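Local coordinates for protein FAD-dependent oxidoreductase (Actinomadura kijaniata, PDB 4KCF) that probably acts as a flavin-dependent N-oxygenase that oxidises the amino group of a dTDP-linked amino sugar on the way to kijanose, a sugar of kijanimicin, at residues A[178-183]-A[242-247]. Sequence-based numbering, arbitrary orientation.
Sequences WLLSGR and IVFDDC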
ATOM      1  N   TRP A 178     -23.729 -12.651   9.717  1.00 42.65           N
ATOM      2  CA  TRP A 178     -22.981 -13.569   8.833  1.00 40.61           C
ATOM      3  C   TRP A 178     -21.921 -14.404   9.540  1.00 39.76           C
ATOM      4  O   TRP A 178     -21.403 -14.049  10.600  1.00 39.40           O
ATOM      5  CB  TRP A 178     -22.207 -12.811   7.740  1.00 40.01           C
ATOM      6  CG  TRP A 178     -22.930 -11.737   6.979  1.00 36.29           C
ATOM      7  CD1 TRP A 178     -23.136 -10.443   7.355  1.00 37.08           C
ATOM      8  CD2 TRP A 178     -23.533 -11.885   5.686  1.00 34.03           C
ATOM      9  NE1 TRP A 178     -23.828  -9.766   6.360  1.00 36.78           N
ATOM     10  CE2 TRP A 178     -24.070 -10.629   5.324  1.00 34.54           C
ATOM     11  CE3 TRP A 178     -23.639 -12.957   4.789  1.00 32.73           C
ATOM     12  CZ2 TRP A 178     -24.724 -10.410   4.101  1.00 34.29           C
ATOM     13  CZ3 TRP A 178     -24.299 -12.745   3.568  1.00 34.84           C
ATOM     14  CH2 TRP A 178     -24.836 -11.478   3.244  1.00 33.53           C
ATOM     15  N   LEU A 179     -21.568 -15.494   8.866  1.00 40.17           N
ATOM     16  CA  LEU A 179     -20.459 -16.343   9.246  1.00 39.98           C
ATOM     17  C   LEU A 179     -19.389 -16.353   8.142  1.00 39.72           C
ATOM     18  O   LEU A 179     -19.644 -16.694   6.978  1.00 39.37           O
ATOM     19  CB  LEU A 179     -20.971 -17.745   9.558  1.00 40.38           C
ATOM     20  CG  LEU A 179     -21.946 -17.887  10.740  1.00 41.30           C
ATOM     21  CD1 LEU A 179     -22.147 -19.381  10.932  1.00 42.40           C
ATOM     22  CD2 LEU A 179     -21.498 -17.265  12.067  1.00 42.61           C
ATOM     23  N   LEU A 180     -18.181 -15.954   8.530  1.00 38.49           N
ATOM     24  CA  LEU A 180     -17.073 -15.761   7.599  1.00 37.10           C
ATOM     25  C   LEU A 180     -16.140 -16.936   7.771  1.00 36.83           C
ATOM     26  O   LEU A 180     -15.589 -17.103   8.855  1.00 36.57           O
ATOM     27  CB  LEU A 180     -16.324 -14.459   7.922  1.00 37.93           C
ATOM     28  CG  LEU A 180     -15.080 -14.036   7.112  1.00 37.71           C
ATOM     29  CD1 LEU A 180     -15.329 -13.878   5.607  1.00 33.01           C
ATOM     30  CD2 LEU A 180     -14.554 -12.737   7.681  1.00 33.96           C
ATOM     31  N   SER A 181     -15.960 -17.741   6.729  1.00 36.86           N
ATOM     32  CA  SER A 181     -14.944 -18.788   6.730  1.00 37.50           C
ATOM     33  C   SER A 181     -13.907 -18.613   5.621  1.00 36.70           C
ATOM     34  O   SER A 181     -14.208 -18.142   4.528  1.00 36.88           O
ATOM     35  CB  SER A 181     -15.599 -20.159   6.552  1.00 37.14           C
ATOM     36  OG  SER A 181     -16.457 -20.373   7.663  1.00 41.40           O
ATOM     37  N   GLY A 182     -12.691 -19.073   5.888  1.00 36.13           N
ATOM     38  CA  GLY A 182     -11.618 -18.922   4.915  1.00 35.88           C
ATOM     39  C   GLY A 182     -10.292 -18.551   5.545  1.00 35.20           C
ATOM     40  O   GLY A 182     -10.056 -18.819   6.728  1.00 34.81           O
ATOM     41  N   ARG A 183      -9.411 -17.999   4.714  1.00 34.17           N
ATOM     42  CA  ARG A 183      -8.032 -17.671   5.052  1.00 34.13           C
ATOM     43  C   ARG A 183      -7.483 -16.713   3.988  1.00 33.10           C
ATOM     44  O   ARG A 183      -7.726 -16.894   2.781  1.00 32.82           O
ATOM     45  CB  ARG A 183      -7.169 -18.914   5.324  1.00 35.18           C
ATOM     46  CG  ARG A 183      -5.800 -18.890   4.685  1.00 39.17           C
ATOM     47  CD  ARG A 183      -4.564 -19.073   5.539  1.00 38.87           C
ATOM     48  NE  ARG A 183      -4.316 -20.459   5.855  1.00 38.04           N
ATOM     49  CZ  ARG A 183      -3.154 -21.050   6.137  1.00 41.82           C
ATOM     50  NH1 ARG A 183      -1.933 -20.519   6.128  1.00 34.30           N
ATOM     51  NH2 ARG A 183      -3.252 -22.335   6.405  1.00 44.96           N
ATOM     52  N   ILE A 242      -4.045 -14.817   7.746  1.00 30.40           N
ATOM     53  CA  ILE A 242      -5.085 -14.791   8.788  1.00 30.48           C
ATOM     54  C   ILE A 242      -6.164 -15.819   8.442  1.00 32.11           C
ATOM     55  O   ILE A 242      -6.487 -16.012   7.267  1.00 32.60           O
ATOM     56  CB  ILE A 242      -5.652 -13.373   9.003  1.00 30.09           C
ATOM     57  CG1 ILE A 242      -6.453 -12.944   7.774  1.00 28.38           C
ATOM     58  CG2 ILE A 242      -4.518 -12.407   9.317  1.00 27.46           C
ATOM     59  CD1 ILE A 242      -6.679 -11.466   7.683  1.00 27.38           C
ATOM     60  N   VAL A 243      -6.690 -16.500   9.460  1.00 32.31           N
ATOM     61  CA  VAL A 243      -7.665 -17.571   9.272  1.00 34.03           C
ATOM     62  C   VAL A 243      -9.031 -17.208   9.857  1.00 34.24           C
ATOM     63  O   VAL A 243      -9.089 -16.605  10.918  1.00 34.54           O
ATOM     64  CB  VAL A 243      -7.127 -18.886   9.855  1.00 34.11           C
ATOM     65  CG1 VAL A 243      -8.132 -20.017   9.663  1.00 33.83           C
ATOM     66  CG2 VAL A 243      -5.770 -19.223   9.208  1.00 33.82           C
ATOM     67  N   PHE A 244     -10.120 -17.501   9.146  1.00 35.19           N
ATOM     68  CA  PHE A 244     -11.469 -17.257   9.651  1.00 35.70           C
ATOM     69  C   PHE A 244     -12.168 -18.593   9.720  1.00 36.75           C
ATOM     70  O   PHE A 244     -12.287 -19.319   8.727  1.00 36.46           O
ATOM     71  CB  PHE A 244     -12.282 -16.344   8.750  1.00 34.68           C
ATOM     72  CG  PHE A 244     -11.465 -15.237   8.166  1.00 34.89           C
ATOM     73  CD1 PHE A 244     -11.176 -14.109   8.907  1.00 32.11           C
ATOM     74  CD2 PHE A 244     -11.014 -15.317   6.861  1.00 35.27           C
ATOM     75  CE1 PHE A 244     -10.450 -13.061   8.362  1.00 36.12           C
ATOM     76  CE2 PHE A 244     -10.247 -14.293   6.322  1.00 35.77           C
ATOM     77  CZ  PHE A 244      -9.975 -13.158   7.071  1.00 33.16           C
ATOM     78  N   ASP A 245     -12.616 -18.907  10.927  1.00 38.21           N
ATOM     79  CA  ASP A 245     -13.330 -20.163  11.146  1.00 39.12           C
ATOM     80  C   ASP A 245     -14.691 -19.885  11.796  1.00 39.07           C
ATOM     81  O   ASP A 245     -14.798 -19.645  13.002  1.00 38.31           O
ATOM     82  CB  ASP A 245     -12.487 -21.142  11.966  1.00 39.63           C
ATOM     83  CG  ASP A 245     -13.185 -22.475  12.148  1.00 43.15           C
ATOM     84  OD1 ASP A 245     -14.234 -22.763  11.521  1.00 45.08           O
ATOM     85  OD2 ASP A 245     -12.665 -23.261  12.959  1.00 50.91           O
ATOM     86  N   ASP A 246     -15.726 -19.913  10.961  1.00 39.36           N
ATOM     87  CA  ASP A 246     -17.074 -19.603  11.407  1.00 39.94           C
ATOM     88  C   ASP A 246     -17.053 -18.296  12.176  1.00 38.90           C
ATOM     89  O   ASP A 246     -17.678 -18.231  13.223  1.00 38.41           O
ATOM     90  CB  ASP A 246     -17.617 -20.740  12.282  1.00 40.39           C
ATOM     91  CG  ASP A 246     -17.818 -22.031  11.493  1.00 45.84           C
ATOM     92  OD1 ASP A 246     -18.503 -21.887  10.455  1.00 49.16           O
ATOM     93  OD2 ASP A 246     -17.332 -23.126  11.897  1.00 48.01           O
ATOM     94  N   CYS A 247     -16.370 -17.270  11.672  1.00 37.82           N
ATOM     95  CA  CYS A 247     -16.335 -15.959  12.321  1.00 37.49           C
ATOM     96  C   CYS A 247     -17.663 -15.208  12.244  1.00 38.06           C
ATOM     97  O   CYS A 247     -18.157 -14.940  11.136  1.00 38.03           O
ATOM     98  CB  CYS A 247     -15.248 -15.062  11.719  1.00 37.37           C
ATOM     99  SG  CYS A 247     -13.563 -15.493  12.171  1.00 38.76           S
TER
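Leu180 and Phe244 meet on the buried side of an antiparallel strand pair with a beta bulge, in the beta-rich middle domain of the acyl-CoA dehydrogenase fold. Gly182 and Phe244 form one hydrogen-bonded pair. Gly182 N donates to Phe244 O at 2.9 Å. Phe244 N donates back to Gly182 O at 2.8 Å. Leu180 and Cys247 form a second hydrogen-bonded pair. The register shifts by one between the two pairs, where segment 242-247 turns a corner at Asp245 and Asp246.

The tight part is the inner face. Leu180 CG lies anti to its own N (chi1 178°), which carries CD2 over one face of the Phe244 ring, 4.1 Å from the centroid and offset toward the rim. This is a CH-pi contact. Phe244 CD2 lies 3.6 Å from Gly182 C. The backbone of Gly182 (phi 139°) would push a CB against Ser181 O, which by itself calls for glycine. Ile198 of strand 195-202 also touches the Phe244 side chain. Replacing Phe244 by an alanine is likely to leave Leu180 CD2 without its aromatic face and to open a gap beside Gly182.

The outer side is looser. Val243 CG2 rests against Arg183 CD and NE, while the guanidinium forms a salt bridge through NH1 with Asp241. Asp246 is exposed, and its OD1 pairs with Arg171. Its backbone adds one weak hydrogen bond across the bulge, from Asp246 N to Ser181 OG, 3.4 Å away.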